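PDB 4RZK: small heat shock protein hsp20 family, which probably binds unfolded proteins as a small heat shock protein chaperone, this piece being its dimeric alpha-crystallin domain. Local coordinates for residues E25-N30 with R54-E59; D18-V23 with I60-E65. All coordinates share one frame; numbering follows the deposited sequence.

Interaction 1: E25-N30 with R54-E59; sequences EVPGVN and RQYYKE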
ATOM      1  N   GLU A  25       3.182   0.904  -5.420  1.00 43.85           N
ATOM      2  CA  GLU A  25       2.515   0.457  -4.232  1.00 42.56           C
ATOM      3  C   GLU A  25       1.733  -0.764  -4.550  1.00 47.99           C
ATOM      4  O   GLU A  25       0.831  -0.746  -5.358  1.00 42.65           O
ATOM      5  CB  GLU A  25       1.533   1.484  -3.785  1.00 40.51           C
ATOM      6  CG  GLU A  25       2.132   2.819  -3.521  1.00 44.95           C
ATOM      7  CD  GLU A  25       1.178   3.639  -2.734  1.00 49.15           C
ATOM      8  OE1 GLU A  25       0.024   3.229  -2.593  1.00 59.10           O
ATOM      9  OE2 GLU A  25       1.582   4.692  -2.230  1.00 47.41           O
ATOM     10  N   VAL A  26       2.060  -1.825  -3.858  1.00 46.99           N
ATOM     11  CA  VAL A  26       1.386  -3.073  -4.068  1.00 45.42           C
ATOM     12  C   VAL A  26       1.103  -3.732  -2.729  1.00 43.96           C
ATOM     13  O   VAL A  26       1.607  -4.801  -2.452  1.00 43.46           O
ATOM     14  CB  VAL A  26       2.314  -3.984  -4.862  1.00 38.73           C
ATOM     15  CG1 VAL A  26       1.969  -5.434  -4.631  1.00 53.89           C
ATOM     16  CG2 VAL A  26       2.289  -3.626  -6.326  1.00 35.77           C
ATOM     17  N   PRO A  27       0.285  -3.118  -1.890  1.00 46.13           N
ATOM     18  CA  PRO A  27       0.114  -3.704  -0.564  1.00 44.59           C
ATOM     19  C   PRO A  27      -0.772  -4.950  -0.570  1.00 47.72           C
ATOM     20  O   PRO A  27      -1.669  -5.079  -1.402  1.00 45.67           O
ATOM     21  CB  PRO A  27      -0.525  -2.574   0.231  1.00 40.10           C
ATOM     22  CG  PRO A  27      -1.256  -1.776  -0.780  1.00 45.33           C
ATOM     23  CD  PRO A  27      -0.462  -1.854  -2.039  1.00 45.29           C
ATOM     24  N   GLY A  28      -0.494  -5.848   0.373  1.00 48.49           N
ATOM     25  CA  GLY A  28      -1.210  -7.087   0.510  1.00 48.91           C
ATOM     26  C   GLY A  28      -0.279  -8.215   0.175  1.00 51.19           C
ATOM     27  O   GLY A  28      -0.382  -9.312   0.706  1.00 61.13           O
ATOM     28  N   VAL A  29       0.668  -7.919  -0.691  1.00 46.70           N
ATOM     29  CA  VAL A  29       1.456  -8.936  -1.341  1.00 44.42           C
ATOM     30  C   VAL A  29       2.808  -9.120  -0.674  1.00 43.77           C
ATOM     31  O   VAL A  29       3.435  -8.153  -0.284  1.00 50.39           O
ATOM     32  CB  VAL A  29       1.622  -8.574  -2.824  1.00 47.37           C
ATOM     33  CG1 VAL A  29       2.593  -9.483  -3.493  1.00 52.02           C
ATOM     34  CG2 VAL A  29       0.276  -8.635  -3.515  1.00 47.32           C
ATOM     35  N   ASN A  30       3.242 -10.364  -0.517  1.00 44.70           N
ATOM     36  CA  ASN A  30       4.566 -10.645   0.026  1.00 47.27           C
ATOM     37  C   ASN A  30       5.610 -10.446  -1.061  1.00 53.64           C
ATOM     38  O   ASN A  30       5.277 -10.487  -2.243  1.00 55.87           O
ATOM     39  CB  ASN A  30       4.654 -12.068   0.582  1.00 47.49           C
ATOM     40  CG  ASN A  30       3.769 -12.286   1.783  1.00 44.87           C
ATOM     41  OD1 ASN A  30       4.035 -11.760   2.850  1.00 51.78           O
ATOM     42  ND2 ASN A  30       2.719 -13.081   1.619  1.00 54.46           N
ATOM     43  N   ARG A  54      -5.204  -9.912  -3.063  1.00 57.24           N
ATOM     44  CA  ARG A  54      -4.943  -8.837  -4.006  1.00 57.10           C
ATOM     45  C   ARG A  54      -3.994  -9.210  -5.132  1.00 56.33           C
ATOM     46  O   ARG A  54      -2.985  -9.839  -4.897  1.00 55.17           O
ATOM     47  CB  ARG A  54      -4.429  -7.616  -3.254  1.00 52.37           C
ATOM     48  CG  ARG A  54      -5.547  -6.742  -2.732  1.00 56.04           C
ATOM     49  CD  ARG A  54      -5.096  -5.842  -1.613  1.00 56.33           C
ATOM     50  NE  ARG A  54      -5.323  -6.449  -0.317  1.00 61.61           N
ATOM     51  CZ  ARG A  54      -6.261  -6.057   0.523  1.00 59.96           C
ATOM     52  NH1 ARG A  54      -6.406  -6.661   1.683  1.00 56.50           N
ATOM     53  NH2 ARG A  54      -7.056  -5.062   0.197  1.00 65.01           N
ATOM     54  N   GLN A  55      -4.327  -8.824  -6.356  1.00 48.19           N
ATOM     55  CA  GLN A  55      -3.435  -9.050  -7.481  1.00 52.33           C
ATOM     56  C   GLN A  55      -3.198  -7.790  -8.325  1.00 50.98           C
ATOM     57  O   GLN A  55      -4.134  -7.090  -8.637  1.00 50.63           O
ATOM     58  CB  GLN A  55      -3.922 -10.234  -8.325  1.00 52.81           C
ATOM     59  CG  GLN A  55      -5.428 -10.342  -8.523  1.00 56.35           C
ATOM     60  CD  GLN A  55      -6.154 -10.934  -7.343  1.00 55.64           C
ATOM     61  OE1 GLN A  55      -5.781 -11.972  -6.829  1.00 55.93           O
ATOM     62  NE2 GLN A  55      -7.204 -10.269  -6.912  1.00 59.21           N
ATOM     63  N   TYR A  56      -1.948  -7.502  -8.666  1.00 47.01           N
ATOM     64  CA  TYR A  56      -1.623  -6.301  -9.423  1.00 45.71           C
ATOM     65  C   TYR A  56      -0.806  -6.601 -10.658  1.00 45.65           C
ATOM     66  O   TYR A  56       0.021  -7.483 -10.649  1.00 46.13           O
ATOM     67  CB  TYR A  56      -0.820  -5.310  -8.590  1.00 45.21           C
ATOM     68  CG  TYR A  56      -1.301  -5.033  -7.194  1.00 47.40           C
ATOM     69  CD1 TYR A  56      -1.930  -3.851  -6.888  1.00 47.35           C
ATOM     70  CD2 TYR A  56      -1.078  -5.927  -6.174  1.00 46.60           C
ATOM     71  CE1 TYR A  56      -2.353  -3.581  -5.611  1.00 45.84           C
ATOM     72  CE2 TYR A  56      -1.495  -5.661  -4.898  1.00 47.84           C
ATOM     73  CZ  TYR A  56      -2.134  -4.486  -4.625  1.00 45.87           C
ATOM     74  OH  TYR A  56      -2.551  -4.209  -3.353  1.00 48.74           O
ATOM     75  N   TYR A  57      -1.058  -5.847 -11.717  1.00 47.90           N
ATOM     76  CA  TYR A  57      -0.203  -5.818 -12.885  1.00 49.09           C
ATOM     77  C   TYR A  57      -0.052  -4.388 -13.352  1.00 46.11           C
ATOM     78  O   TYR A  57      -1.021  -3.670 -13.441  1.00 46.91           O
ATOM     79  CB  TYR A  57      -0.786  -6.686 -13.993  1.00 53.65           C
ATOM     80  CG  TYR A  57      -0.053  -6.635 -15.302  1.00 56.66           C
ATOM     81  CD1 TYR A  57       0.886  -7.590 -15.632  1.00 59.12           C
ATOM     82  CD2 TYR A  57      -0.317  -5.646 -16.220  1.00 59.49           C
ATOM     83  CE1 TYR A  57       1.551  -7.548 -16.839  1.00 55.88           C
ATOM     84  CE2 TYR A  57       0.345  -5.597 -17.421  1.00 62.28           C
ATOM     85  CZ  TYR A  57       1.274  -6.550 -17.722  1.00 60.69           C
ATOM     86  OH  TYR A  57       1.922  -6.488 -18.918  1.00 62.46           O
ATOM     87  N   LYS A  58       1.168  -3.973 -13.649  1.00 53.91           N
ATOM     88  CA  LYS A  58       1.392  -2.659 -14.222  1.00 53.55           C
ATOM     89  C   LYS A  58       2.474  -2.704 -15.274  1.00 57.85           C
ATOM     90  O   LYS A  58       3.420  -3.452 -15.157  1.00 56.95           O
ATOM     91  CB  LYS A  58       1.780  -1.659 -13.145  1.00 52.59           C
ATOM     92  CG  LYS A  58       2.140  -0.291 -13.678  1.00 51.30           C
ATOM     93  CD  LYS A  58       0.911   0.569 -13.861  1.00 52.97           C
ATOM     94  CE  LYS A  58       1.211   2.027 -13.591  1.00 50.60           C
ATOM     95  NZ  LYS A  58       0.367   2.917 -14.418  1.00 58.53           N
ATOM     96  N   GLU A  59       2.336  -1.894 -16.306  1.00 58.35           N
ATOM     97  CA  GLU A  59       3.398  -1.752 -17.272  1.00 59.27           C
ATOM     98  C   GLU A  59       3.699  -0.287 -17.479  1.00 62.18           C
ATOM     99  O   GLU A  59       2.800   0.526 -17.599  1.00 62.19           O
ATOM    100  CB  GLU A  59       3.078  -2.486 -18.565  1.00 57.40           C
ATOM    101  CG  GLU A  59       2.478  -1.658 -19.674  1.00 65.29           C
ATOM    102  CD  GLU A  59       2.063  -2.522 -20.840  1.00 76.55           C
ATOM    103  OE1 GLU A  59       1.498  -1.990 -21.809  1.00 80.88           O
ATOM    104  OE2 GLU A  59       2.301  -3.740 -20.777  1.00 67.04           O
TER
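Y56 lays its ring across the turn formed by V26, P27, G28 and V29, pinning a loop of the alpha-crystallin beta-sandwich to strand 55-61. V26 CA sits over one ring face, 4.0 Å from the centroid of the Y56 ring and 16° off its normal, a CH-pi contact. V26 CG1, held anti to the backbone N (chi1 156°), rests 3.5 Å from Y56 CD2, while V29 CG2 meets the ring edge in plane, 3.7 Å from Y56 CE2. An alanine in place of V26 would probably open a gap beside CD2 and CE2 and let the tyrosine ring shift, since both gamma methyls would be gone. A tyrosine suits its place because one face packs on V26, its edge meets V29, and its hydroxyl, donating to P27 O, ties down the turn; the modelled bond is too short for its length to be trusted. The turn is type II, and G28 fits its third position: its positive phi (113°) would jam a beta carbon against the preceding carbonyl O. Further out, A49 on strand 44-50 packs against V26, V29 and Y56. R54 also faces the turn, but its NH2 forms a salt bridge with E25 OE2 of the second subunit, so the same segment helps join the two subunits. The R54 chain passes the turn with its CD 3.5 Å from P27 O.

Interaction 2: D18-V23 with I60-E65; sequences DEIKVV and IDLPAE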
ATOM      1  N   ASP A  18      21.970   9.111 -14.096  1.00 92.51           N
ATOM      2  CA  ASP A  18      22.163   7.790 -14.668  1.00 90.87           C
ATOM      3  C   ASP A  18      20.977   6.889 -14.386  1.00 84.85           C
ATOM      4  O   ASP A  18      20.545   6.124 -15.237  1.00 77.85           O
ATOM      5  CB  ASP A  18      23.414   7.166 -14.043  1.00 88.58           C
ATOM      6  CG  ASP A  18      24.229   6.371 -15.031  1.00 95.99           C
ATOM      7  OD1 ASP A  18      24.141   6.663 -16.239  1.00100.71           O
ATOM      8  OD2 ASP A  18      24.962   5.457 -14.599  1.00 93.31           O
ATOM      9  N   GLU A  19      20.479   6.974 -13.161  1.00 83.91           N
ATOM     10  CA  GLU A  19      19.418   6.107 -12.678  1.00 79.11           C
ATOM     11  C   GLU A  19      18.015   6.546 -13.052  1.00 79.09           C
ATOM     12  O   GLU A  19      17.747   7.725 -13.224  1.00 79.76           O
ATOM     13  CB  GLU A  19      19.518   5.963 -11.164  1.00 77.03           C
ATOM     14  CG  GLU A  19      20.751   5.219 -10.695  1.00 72.93           C
ATOM     15  CD  GLU A  19      20.979   5.346  -9.205  1.00 77.32           C
ATOM     16  OE1 GLU A  19      20.384   6.240  -8.580  1.00 75.08           O
ATOM     17  OE2 GLU A  19      21.758   4.546  -8.657  1.00 80.16           O
ATOM     18  N   ILE A  20      17.126   5.571 -13.171  1.00 75.99           N
ATOM     19  CA  ILE A  20      15.699   5.810 -13.176  1.00 74.62           C
ATOM     20  C   ILE A  20      15.122   5.026 -12.014  1.00 68.49           C
ATOM     21  O   ILE A  20      15.388   3.850 -11.865  1.00 65.89           O
ATOM     22  CB  ILE A  20      15.028   5.309 -14.454  1.00 67.12           C
ATOM     23  CG1 ILE A  20      15.272   6.270 -15.604  1.00 65.77           C
ATOM     24  CG2 ILE A  20      13.536   5.182 -14.237  1.00 64.51           C
ATOM     25  CD1 ILE A  20      14.439   5.957 -16.821  1.00 67.45           C
ATOM     26  N   LYS A  21      14.333   5.674 -11.182  1.00 64.44           N
ATOM     27  CA  LYS A  21      13.786   4.993 -10.041  1.00 55.57           C
ATOM     28  C   LYS A  21      12.315   4.849 -10.273  1.00 60.09           C
ATOM     29  O   LYS A  21      11.641   5.822 -10.549  1.00 60.14           O
ATOM     30  CB  LYS A  21      14.067   5.755  -8.745  1.00 62.09           C
ATOM     31  CG  LYS A  21      15.531   5.766  -8.336  0.50 69.67           C
ATOM     32  CD  LYS A  21      15.743   6.557  -7.057  0.50 68.77           C
ATOM     33  CE  LYS A  21      17.203   6.549  -6.636  0.50 71.52           C
ATOM     34  NZ  LYS A  21      17.428   7.341  -5.397  0.50 78.65           N
ATOM     35  N   VAL A  22      11.791   3.643 -10.115  1.00 59.34           N
ATOM     36  CA  VAL A  22      10.357   3.428 -10.240  1.00 54.27           C
ATOM     37  C   VAL A  22       9.759   2.972  -8.925  1.00 46.59           C
ATOM     38  O   VAL A  22      10.251   2.053  -8.310  1.00 48.71           O
ATOM     39  CB  VAL A  22      10.024   2.409 -11.331  1.00 56.39           C
ATOM     40  CG1 VAL A  22       8.534   2.135 -11.353  1.00 50.38           C
ATOM     41  CG2 VAL A  22      10.481   2.922 -12.677  1.00 58.10           C
ATOM     42  N   VAL A  23       8.692   3.626  -8.501  1.00 47.55           N
ATOM     43  CA  VAL A  23       8.064   3.312  -7.234  1.00 50.26           C
ATOM     44  C   VAL A  23       6.651   2.796  -7.427  1.00 47.09           C
ATOM     45  O   VAL A  23       5.861   3.414  -8.103  1.00 45.06           O
ATOM     46  CB  VAL A  23       8.003   4.546  -6.339  1.00 46.20           C
ATOM     47  CG1 VAL A  23       7.101   4.296  -5.156  1.00 45.07           C
ATOM     48  CG2 VAL A  23       9.389   4.926  -5.879  1.00 46.38           C
ATOM     49  N   ILE A  60       4.977   0.046 -17.471  1.00 61.26           N
ATOM     50  CA  ILE A  60       5.406   1.421 -17.532  1.00 63.69           C
ATOM     51  C   ILE A  60       6.292   1.664 -18.717  1.00 65.88           C
ATOM     52  O   ILE A  60       7.224   0.918 -18.953  1.00 67.07           O
ATOM     53  CB  ILE A  60       6.239   1.790 -16.311  1.00 61.47           C
ATOM     54  CG1 ILE A  60       5.355   1.933 -15.079  1.00 54.79           C
ATOM     55  CG2 ILE A  60       6.995   3.070 -16.581  1.00 54.47           C
ATOM     56  CD1 ILE A  60       5.616   0.876 -14.039  1.00 52.03           C
ATOM     57  N   ASP A  61       6.020   2.732 -19.446  1.00 65.40           N
ATOM     58  CA  ASP A  61       6.882   3.124 -20.530  1.00 67.16           C
ATOM     59  C   ASP A  61       7.900   4.057 -19.937  1.00 67.72           C
ATOM     60  O   ASP A  61       7.564   5.103 -19.425  1.00 66.41           O
ATOM     61  CB  ASP A  61       6.085   3.849 -21.603  1.00 67.98           C
ATOM     62  CG  ASP A  61       4.913   3.042 -22.097  1.00 78.83           C
ATOM     63  OD1 ASP A  61       5.117   2.130 -22.915  1.00 80.25           O
ATOM     64  OD2 ASP A  61       3.780   3.318 -21.669  1.00 80.62           O
ATOM     65  N   LEU A  62       9.157   3.664 -20.011  1.00 65.52           N
ATOM     66  CA  LEU A  62      10.245   4.430 -19.446  1.00 66.97           C
ATOM     67  C   LEU A  62      10.681   5.598 -20.309  1.00 72.58           C
ATOM     68  O   LEU A  62      10.590   5.545 -21.520  1.00 74.13           O
ATOM     69  CB  LEU A  62      11.414   3.506 -19.154  1.00 73.73           C
ATOM     70  CG  LEU A  62      11.069   2.373 -18.197  1.00 67.13           C
ATOM     71  CD1 LEU A  62      12.093   1.262 -18.282  1.00 67.07           C
ATOM     72  CD2 LEU A  62      10.964   2.898 -16.782  1.00 60.75           C
ATOM     73  N   PRO A  63      11.168   6.648 -19.670  1.00 71.98           N
ATOM     74  CA  PRO A  63      11.685   7.821 -20.368  1.00 79.01           C
ATOM     75  C   PRO A  63      12.897   7.485 -21.217  1.00 79.92           C
ATOM     76  O   PRO A  63      13.080   8.091 -22.255  1.00 87.85           O
ATOM     77  CB  PRO A  63      12.063   8.777 -19.237  1.00 78.45           C
ATOM     78  CG  PRO A  63      11.759   8.065 -17.964  1.00 74.00           C
ATOM     79  CD  PRO A  63      10.801   6.974 -18.293  1.00 68.73           C
ATOM     80  N   ALA A  64      13.700   6.523 -20.788  1.00 81.49           N
ATOM     81  CA  ALA A  64      14.868   6.122 -21.555  1.00 84.34           C
ATOM     82  C   ALA A  64      15.085   4.625 -21.515  1.00 86.89           C
ATOM     83  O   ALA A  64      14.676   3.963 -20.580  1.00 85.13           O
ATOM     84  CB  ALA A  64      16.101   6.836 -21.044  1.00 82.85           C
ATOM     85  N   GLU A  65      15.764   4.093 -22.519  1.00 86.56           N
ATOM     86  CA  GLU A  65      16.038   2.672 -22.553  1.00 85.59           C
ATOM     87  C   GLU A  65      16.897   2.339 -21.354  1.00 81.14           C
ATOM     88  O   GLU A  65      17.694   3.145 -20.925  1.00 78.89           O
ATOM     89  CB  GLU A  65      16.757   2.292 -23.846  1.00 84.63           C
ATOM     90  CG  GLU A  65      15.950   2.524 -25.112  1.00 89.45           C
ATOM     91  CD  GLU A  65      16.390   1.629 -26.258  1.00 98.92           C
ATOM     92  OE1 GLU A  65      17.481   1.031 -26.166  1.00 96.20           O
ATOM     93  OE2 GLU A  65      15.647   1.518 -27.256  1.00 94.71           O
TER
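V22 and I20 send their side chains across the interior of the domain to meet I60, L62 and P63, with no hydrogen bond between the two segments. Nearest CA atoms are well separated, at 8.4 Å for the CA atoms of I20 and L62, a spacing that side chains fill and that is too wide for backbone pairing. In the buried part, V22 divides its two methyls between partners. Its CG1 meets I60 CD1 tip to tip at 4.2 Å, while its CG2 lies 4.1 Å from L62 CD2, the two side chains crossing at about a right angle. I20 CG2 adds a looser touch on the same leucine methyl, at 4.3 Å from L62 CD2. Branched aliphatic residues suit these places: beta-branched I20, V22 and I60 favour extended backbone, and L62 supplies a longer reach where the strand has ended. V13, L45, I47 and L84 from neighbouring strands pack around them. Toward solvent the partner changes, and the closest approach is found here: I20 extends away from its backbone (chi2 -170°), placing CD1 3.6 Å from P63 CG, tip to tip with an exposed proline ring. Beyond it the contact becomes sparse, A64 contributing little more than its backbone N, which lies 4.1 Å from I20 CD1. Proline fits this margin, being rigid, apolar and without an N-H to satisfy. Alternate residues of one strand pointing inward to face a second layer, with only side chains bridging the gap, is the core packing of a beta-sandwich, here that of the alpha-crystallin domain.

Going from the N terminus, the chain passes along 18-23, continues almost at once into 25-30, the end of the strand and the loop after it, and runs through strands 34-39 and 44-50 before returning as 54-59 and then 60-65. Interaction 2 closes the larger loop, with 36 residues between its segments, and interaction 1 is nested within it, spanning 23. Strands 19-25 and 55-61 are not hydrogen-bonded neighbours, but the start of the first faces the end of the second. The two contacts, with centres about 19 Å apart, lie on opposite sides of the chain's centre: interaction 1 ties strand 55-61 to the loop that follows strand 19-25, interaction 2 to the strand itself, both largely buried.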